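Local coordinates for glycosyltransferase (Rickettsia africae, PDB 7MI0), which is probably a GT-B-fold glycosyltransferase that transfers a sugar from an activated donor to an acceptor, at residues V231-S235 with L267-I273; Q310-L315 with I364-R369. The contacts are given in a common frame with arbitrary orientation. Residues are numbered along the deposited sequence.

Interaction 1: residues V231-S235 with L267-I273; sequences VEALS and LKLQNKI
Apolar contacts, with no hydrogen bond across the interface, can seat the end of one helix against the turn that follows the next, and Ile-273, Val-231 and Leu-267 carry most of this example. Residues 231-235 are the last turn of helix 227-235, with Ser-235 N bonded to Val-231 O (3.0 Å). Residues 267-273 leave helix 254-266 and lead into strand 273-276. Leu-267 is the first residue off the helical path, and Lys-268, at phi/psi 54/44, is the C-prime residue of a Schellman motif in which Leu-269 N reaches Ile-264 O and Lys-268 N reaches Ala-265 O. A further turn follows, where Lys-272 N (3.0 Å) and Ile-273 N (3.1 Å) both bond to Leu-269 O; Ile-273 then adopts an extended conformation (-137/125). CA atoms lie 8.1 Å apart for Val-231 and Ile-273, and 7.0 Å for Ser-235 and Leu-267.

Both helices belong to the C-terminal Rossmann-like domain of a GT-B fold, packed on one parallel sheet, one of whose edge strands begins at Ile-273. Ile-273 (chi1 -40°) sets CD1 3.9 Å from Leu-234 CD1 and 4.3 Å from Val-231 CG2, and also meets Cys-244 and Met-246 of strand 243-247. Val-231, in the t rotamer, turns its other methyl, CG1, to Leu-267 CD1 at 4.0 Å. Leu-267 and Leu-269 are both mt. Between Leu-267 and Ile-273, Leu-269 CD1 presses on the helix backbone, 3.8 Å from Ser-235 CA. Ser-235 (chi1 p) returns its OG to Glu-232 O at 2.5 Å, leaving its CB 4.1 Å from Leu-267 CD1.

Interaction 2: residues Q310-L315 with I364-R369; sequences QAMKKL and IQEAAR
Where a helix ends, its last carbonyls need donors, and a neighbouring helix can supply one. Helix 304-311 stops at Ala-311; Met-312 leaves helical angles, Lys-313 takes positive phi (63/46), and Lys-314 and Leu-315 extend into strand 315-319. This turn lies on helix 359-375 at close range, with CA atoms 4.8 Å apart for Gln-310 and Ala-368, and 4.4 Å for both Ala-311 with Arg-369 and Lys-313 with Gln-365. Ala-368 lets the backbones approach, its CB 3.9 Å from Gln-310 CB.

Arg-369, extended with all of chi1 to chi3 t, donates NH1 to Ala-311 O (2.9 Å, 164°); NH1 also serves Phe-189 O, and NH2 bonds to Cys-186 O. Gln-310 O accepts from Lys-313 N (3.2 Å), while Gln-310 NE2 turns to Thr-327 O and Thr-333 O. Lys-313 CA makes a CA-H...O contact with Gln-365 O (3.6 Å), and Lys-313 NZ forms a salt bridge with Glu-366, whose hydrogen bonds, to OE1 (3.3 Å) and OE2 (3.4 Å), are weak. Lys-314 NZ bonds to Ser-289 O. Leu-315 CD2 meets Ile-364 CG2 at 3.9 Å.

The N-H donors of Arg-369 thus join the end of helix 304-311 to the loop carrying Cys-186 and Phe-189.

Overall arrangement
The two contacts illustrate how chemistry follows position within one domain, the C-terminal half of the GT-B fold. Interaction 1 lies at an outer edge of the six-stranded sheet, its centre about 28 Å from the centre of the chain, yet is mostly buried and has no hydrogen bond across it. Interaction 2, whose centre is about 18 Å from that point, is only partly buried and mixes polar and apolar groups; it covers 541 Å² against 270 Å². They share no element, and the nearest atoms of interaction 1 and interaction 2 are about 12 Å apart. Helix 342-355 nevertheless borders both, touching Leu-234 through Ile-349 and Leu-315 through Cys-352 and Ile-355.

Interaction 1: residues V231-S235 with L267-I273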
ATOM      1  N   VAL A 231       1.432   4.900 -22.319  1.00 65.81           N
ATOM      2  CA  VAL A 231       1.751   4.468 -23.677  1.00 68.53           C
ATOM      3  C   VAL A 231       1.573   5.619 -24.659  1.00 70.73           C
ATOM      4  O   VAL A 231       2.409   5.831 -25.546  1.00 66.34           O
ATOM      5  CB  VAL A 231       0.904   3.245 -24.066  1.00 71.09           C
ATOM      6  CG1 VAL A 231       1.104   2.900 -25.545  1.00 66.72           C
ATOM      7  CG2 VAL A 231       1.271   2.059 -23.187  1.00 63.88           C
ATOM      8  N   GLU A 232       0.493   6.391 -24.515  1.00 68.39           N
ATOM      9  CA  GLU A 232       0.341   7.569 -25.358  1.00 69.85           C
ATOM     10  C   GLU A 232       1.420   8.604 -25.060  1.00 71.63           C
ATOM     11  O   GLU A 232       1.821   9.354 -25.958  1.00 75.92           O
ATOM     12  CB  GLU A 232      -1.057   8.171 -25.187  1.00 67.63           C
ATOM     13  N   ALA A 233       1.914   8.652 -23.818  1.00 70.04           N
ATOM     14  CA  ALA A 233       2.985   9.587 -23.484  1.00 71.14           C
ATOM     15  C   ALA A 233       4.311   9.146 -24.092  1.00 73.08           C
ATOM     16  O   ALA A 233       5.035   9.955 -24.681  1.00 72.62           O
ATOM     17  CB  ALA A 233       3.114   9.731 -21.967  1.00 63.70           C
ATOM     18  N   LEU A 234       4.646   7.860 -23.957  1.00 70.98           N
ATOM     19  CA  LEU A 234       5.883   7.346 -24.536  1.00 71.91           C
ATOM     20  C   LEU A 234       5.865   7.367 -26.057  1.00 81.12           C
ATOM     21  O   LEU A 234       6.935   7.331 -26.675  1.00 88.52           O
ATOM     22  CB  LEU A 234       6.144   5.928 -24.037  1.00 69.96           C
ATOM     23  CG  LEU A 234       6.430   5.841 -22.541  1.00 70.09           C
ATOM     24  CD1 LEU A 234       6.632   4.395 -22.127  1.00 68.43           C
ATOM     25  CD2 LEU A 234       7.640   6.702 -22.175  1.00 68.08           C
ATOM     26  N   SER A 235       4.683   7.413 -26.675  1.00 78.24           N
ATOM     27  CA  SER A 235       4.621   7.577 -28.123  1.00 79.21           C
ATOM     28  C   SER A 235       5.066   8.975 -28.530  1.00 80.82           C
ATOM     29  O   SER A 235       5.717   9.149 -29.567  1.00 84.11           O
ATOM     30  CB  SER A 235       3.206   7.296 -28.623  1.00 83.58           C
ATOM     31  OG  SER A 235       2.305   8.294 -28.172  1.00 86.21           O
ATOM     32  N   LEU A 267       0.948   1.468 -32.175  1.00 93.29           N
ATOM     33  CA  LEU A 267       1.852   2.608 -32.146  1.00 91.59           C
ATOM     34  C   LEU A 267       3.303   2.215 -32.416  1.00 97.20           C
ATOM     35  O   LEU A 267       4.202   3.041 -32.217  1.00 97.84           O
ATOM     36  CB  LEU A 267       1.743   3.332 -30.802  1.00 85.26           C
ATOM     37  CG  LEU A 267       0.344   3.855 -30.460  1.00 86.36           C
ATOM     38  CD1 LEU A 267       0.314   4.485 -29.078  1.00 84.55           C
ATOM     39  CD2 LEU A 267      -0.133   4.842 -31.508  1.00 82.06           C
ATOM     40  N   LYS A 268       3.542   0.978 -32.863  1.00 97.32           N
ATOM     41  CA  LYS A 268       4.877   0.505 -33.244  1.00 98.27           C
ATOM     42  C   LYS A 268       5.885   0.720 -32.119  1.00 91.45           C
ATOM     43  O   LYS A 268       7.013   1.166 -32.336  1.00 95.72           O
ATOM     44  CB  LYS A 268       5.348   1.172 -34.539  1.00 95.18           C
ATOM     45  N   LEU A 269       5.469   0.402 -30.894  1.00 90.79           N
ATOM     46  CA  LEU A 269       6.317   0.552 -29.718  1.00 89.63           C
ATOM     47  C   LEU A 269       6.613  -0.787 -29.054  1.00 90.51           C
ATOM     48  O   LEU A 269       7.041  -0.820 -27.896  1.00 94.56           O
ATOM     49  CB  LEU A 269       5.673   1.515 -28.719  1.00 85.02           C
ATOM     50  CG  LEU A 269       5.525   2.965 -29.187  1.00 83.68           C
ATOM     51  CD1 LEU A 269       4.836   3.817 -28.133  1.00 74.30           C
ATOM     52  CD2 LEU A 269       6.885   3.547 -29.540  1.00 88.96           C
ATOM     53  N   GLN A 270       6.402  -1.895 -29.771  1.00 92.39           N
ATOM     54  CA  GLN A 270       6.611  -3.224 -29.205  1.00 90.32           C
ATOM     55  C   GLN A 270       8.039  -3.432 -28.711  1.00 94.48           C
ATOM     56  O   GLN A 270       8.269  -4.297 -27.858  1.00 92.06           O
ATOM     57  CB  GLN A 270       6.256  -4.293 -30.242  1.00 83.17           C
ATOM     58  N   ASN A 271       8.995  -2.660 -29.221  1.00109.83           N
ATOM     59  CA  ASN A 271      10.400  -2.804 -28.868  1.00111.76           C
ATOM     60  C   ASN A 271      10.846  -1.840 -27.776  1.00111.61           C
ATOM     61  O   ASN A 271      11.999  -1.912 -27.340  1.00112.10           O
ATOM     62  CB  ASN A 271      11.274  -2.614 -30.111  1.00113.47           C
ATOM     63  CG  ASN A 271      11.000  -1.303 -30.821  1.00114.48           C
ATOM     64  OD1 ASN A 271       9.882  -0.789 -30.795  1.00111.27           O
ATOM     65  ND2 ASN A 271      12.024  -0.753 -31.464  1.00122.39           N
ATOM     66  N   LYS A 272       9.968  -0.941 -27.329  1.00 99.90           N
ATOM     67  CA  LYS A 272      10.287  -0.017 -26.251  1.00 90.89           C
ATOM     68  C   LYS A 272       9.413  -0.197 -25.019  1.00 85.68           C
ATOM     69  O   LYS A 272       9.730   0.370 -23.966  1.00 78.79           O
ATOM     70  CB  LYS A 272      10.176   1.437 -26.740  1.00 85.33           C
ATOM     71  CG  LYS A 272      11.218   1.811 -27.783  1.00 88.43           C
ATOM     72  CD  LYS A 272      11.209   3.304 -28.073  1.00 83.25           C
ATOM     73  CE  LYS A 272      12.366   3.703 -28.978  1.00 76.40           C
ATOM     74  NZ  LYS A 272      12.413   5.175 -29.212  1.00 82.92           N
ATOM     75  N   ILE A 273       8.320  -0.949 -25.119  1.00 83.11           N
ATOM     76  CA  ILE A 273       7.452  -1.234 -23.985  1.00 80.14           C
ATOM     77  C   ILE A 273       7.081  -2.705 -24.052  1.00 81.93           C
ATOM     78  O   ILE A 273       6.570  -3.171 -25.077  1.00 86.57           O
ATOM     79  CB  ILE A 273       6.179  -0.367 -23.993  1.00 78.92           C
ATOM     80  CG1 ILE A 273       6.498   1.066 -24.424  1.00 77.03           C
ATOM     81  CG2 ILE A 273       5.523  -0.382 -22.618  1.00 74.04           C
ATOM     82  CD1 ILE A 273       5.281   1.883 -24.789  1.00 72.27           C
TER

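Interaction 2: residues Q310-L315 with I364-R369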
ATOM      1  N   GLN A 310      11.275   5.578  -4.191  1.00 42.65           N
ATOM      2  CA  GLN A 310      12.089   6.542  -3.463  1.00 38.40           C
ATOM      3  C   GLN A 310      13.118   5.840  -2.587  1.00 41.80           C
ATOM      4  O   GLN A 310      14.257   6.303  -2.460  1.00 44.43           O
ATOM      5  CB  GLN A 310      11.198   7.448  -2.620  1.00 38.56           C
ATOM      6  CG  GLN A 310      10.488   8.522  -3.398  1.00 40.14           C
ATOM      7  CD  GLN A 310       9.567   9.339  -2.518  1.00 45.60           C
ATOM      8  OE1 GLN A 310       8.677   8.797  -1.859  1.00 47.21           O
ATOM      9  NE2 GLN A 310       9.779  10.651  -2.497  1.00 45.40           N
ATOM     10  N   ALA A 311      12.736   4.716  -1.974  1.00 42.21           N
ATOM     11  CA  ALA A 311      13.687   3.963  -1.165  1.00 42.99           C
ATOM     12  C   ALA A 311      14.868   3.473  -1.996  1.00 46.43           C
ATOM     13  O   ALA A 311      15.985   3.346  -1.477  1.00 41.95           O
ATOM     14  CB  ALA A 311      12.985   2.782  -0.494  1.00 37.24           C
ATOM     15  N   MET A 312      14.650   3.206  -3.280  1.00 44.11           N
ATOM     16  CA  MET A 312      15.684   2.659  -4.141  1.00 42.35           C
ATOM     17  C   MET A 312      16.504   3.735  -4.844  1.00 44.56           C
ATOM     18  O   MET A 312      17.259   3.411  -5.768  1.00 46.94           O
ATOM     19  CB  MET A 312      15.057   1.713  -5.167  1.00 42.23           C
ATOM     20  CG  MET A 312      14.450   0.459  -4.560  1.00 41.61           C
ATOM     21  SD  MET A 312      15.612  -0.530  -3.592  1.00 49.46           S
ATOM     22  CE  MET A 312      16.792  -1.005  -4.853  1.00 48.25           C
ATOM     23  N   LYS A 313      16.373   4.998  -4.424  1.00 43.45           N
ATOM     24  CA  LYS A 313      17.176   6.114  -4.950  1.00 49.17           C
ATOM     25  C   LYS A 313      16.921   6.338  -6.442  1.00 44.11           C
ATOM     26  O   LYS A 313      17.848   6.528  -7.231  1.00 44.36           O
ATOM     27  CB  LYS A 313      18.676   5.906  -4.682  1.00 40.45           C
ATOM     28  CG  LYS A 313      19.097   5.978  -3.218  1.00 40.13           C
ATOM     29  CD  LYS A 313      20.596   5.722  -3.049  1.00 47.87           C
ATOM     30  CE  LYS A 313      21.092   6.136  -1.663  1.00 55.73           C
ATOM     31  NZ  LYS A 313      22.557   5.923  -1.474  1.00 65.25           N
ATOM     32  N   LYS A 314      15.647   6.339  -6.826  1.00 43.63           N
ATOM     33  CA  LYS A 314      15.249   6.502  -8.216  1.00 47.78           C
ATOM     34  C   LYS A 314      14.564   7.847  -8.437  1.00 42.57           C
ATOM     35  O   LYS A 314      14.106   8.502  -7.499  1.00 38.50           O
ATOM     36  CB  LYS A 314      14.316   5.366  -8.649  1.00 45.10           C
ATOM     37  CG  LYS A 314      14.923   3.991  -8.478  1.00 46.40           C
ATOM     38  CD  LYS A 314      16.234   3.886  -9.245  1.00 49.78           C
ATOM     39  CE  LYS A 314      17.005   2.641  -8.835  1.00 53.09           C
ATOM     40  NZ  LYS A 314      18.179   2.378  -9.707  1.00 63.60           N
ATOM     41  N   LEU A 315      14.507   8.263  -9.699  1.00 40.10           N
ATOM     42  CA  LEU A 315      13.669   9.392 -10.073  1.00 43.83           C
ATOM     43  C   LEU A 315      12.234   8.901 -10.201  1.00 48.85           C
ATOM     44  O   LEU A 315      11.953   7.988 -10.986  1.00 51.07           O
ATOM     45  CB  LEU A 315      14.150  10.019 -11.378  1.00 47.29           C
ATOM     46  CG  LEU A 315      15.512  10.712 -11.332  1.00 45.56           C
ATOM     47  CD1 LEU A 315      15.784  11.416 -12.652  1.00 46.21           C
ATOM     48  CD2 LEU A 315      15.600  11.689 -10.157  1.00 40.08           C
ATOM     49  N   ILE A 364      18.447  14.578  -5.995  1.00 46.53           N
ATOM     50  CA  ILE A 364      17.070  14.140  -5.808  1.00 46.45           C
ATOM     51  C   ILE A 364      17.017  12.669  -5.416  1.00 48.30           C
ATOM     52  O   ILE A 364      16.229  12.270  -4.549  1.00 48.61           O
ATOM     53  CB  ILE A 364      16.257  14.407  -7.085  1.00 45.91           C
ATOM     54  CG1 ILE A 364      16.246  15.903  -7.399  1.00 41.68           C
ATOM     55  CG2 ILE A 364      14.857  13.830  -6.947  1.00 37.97           C
ATOM     56  CD1 ILE A 364      15.466  16.256  -8.637  1.00 42.09           C
ATOM     57  N   GLN A 365      17.842  11.835  -6.054  1.00 44.82           N
ATOM     58  CA  GLN A 365      17.837  10.411  -5.735  1.00 43.13           C
ATOM     59  C   GLN A 365      18.264  10.167  -4.293  1.00 47.45           C
ATOM     60  O   GLN A 365      17.625   9.394  -3.568  1.00 43.55           O
ATOM     61  CB  GLN A 365      18.736   9.660  -6.711  1.00 43.00           C
ATOM     62  CG  GLN A 365      18.161   9.603  -8.104  1.00 43.87           C
ATOM     63  CD  GLN A 365      19.151   9.128  -9.132  1.00 48.60           C
ATOM     64  OE1 GLN A 365      20.342   8.970  -8.847  1.00 53.67           O
ATOM     65  NE2 GLN A 365      18.667   8.898 -10.347  1.00 48.41           N
ATOM     66  N   GLU A 366      19.345  10.825  -3.859  1.00 48.23           N
ATOM     67  CA  GLU A 366      19.760  10.726  -2.463  1.00 48.56           C
ATOM     68  C   GLU A 366      18.667  11.239  -1.534  1.00 48.98           C
ATOM     69  O   GLU A 366      18.321  10.587  -0.542  1.00 49.50           O
ATOM     70  CB  GLU A 366      21.055  11.503  -2.238  1.00 51.63           C
ATOM     71  CG  GLU A 366      22.273  10.937  -2.953  1.00 61.68           C
ATOM     72  CD  GLU A 366      22.628   9.538  -2.493  1.00 75.42           C
ATOM     73  OE1 GLU A 366      22.393   9.221  -1.305  1.00 85.27           O
ATOM     74  OE2 GLU A 366      23.140   8.756  -3.324  1.00 73.21           O
ATOM     75  N   ALA A 367      18.101  12.407  -1.851  1.00 51.18           N
ATOM     76  CA  ALA A 367      17.055  12.982  -1.011  1.00 44.12           C
ATOM     77  C   ALA A 367      15.843  12.070  -0.921  1.00 42.68           C
ATOM     78  O   ALA A 367      15.138  12.077   0.093  1.00 41.39           O
ATOM     79  CB  ALA A 367      16.645  14.352  -1.548  1.00 36.43           C
ATOM     80  N   ALA A 368      15.592  11.277  -1.965  1.00 42.77           N
ATOM     81  CA  ALA A 368      14.405  10.431  -1.990  1.00 42.01           C
ATOM     82  C   ALA A 368      14.512   9.302  -0.973  1.00 41.08           C
ATOM     83  O   ALA A 368      13.570   9.050  -0.214  1.00 40.44           O
ATOM     84  CB  ALA A 368      14.183   9.876  -3.400  1.00 42.12           C
ATOM     85  N   ARG A 369      15.649   8.605  -0.939  1.00 40.32           N
ATOM     86  CA  ARG A 369      15.804   7.571   0.074  1.00 37.02           C
ATOM     87  C   ARG A 369      15.917   8.171   1.470  1.00 41.46           C
ATOM     88  O   ARG A 369      15.455   7.562   2.443  1.00 41.20           O
ATOM     89  CB  ARG A 369      17.014   6.693  -0.220  1.00 40.24           C
ATOM     90  CG  ARG A 369      17.206   5.614   0.837  1.00 39.09           C
ATOM     91  CD  ARG A 369      18.277   4.611   0.490  1.00 39.64           C
ATOM     92  NE  ARG A 369      18.514   3.716   1.613  1.00 39.78           N
ATOM     93  CZ  ARG A 369      17.846   2.592   1.823  1.00 42.38           C
ATOM     94  NH1 ARG A 369      16.918   2.175   0.977  1.00 46.99           N
ATOM     95  NH2 ARG A 369      18.116   1.869   2.906  1.00 40.22           N
TER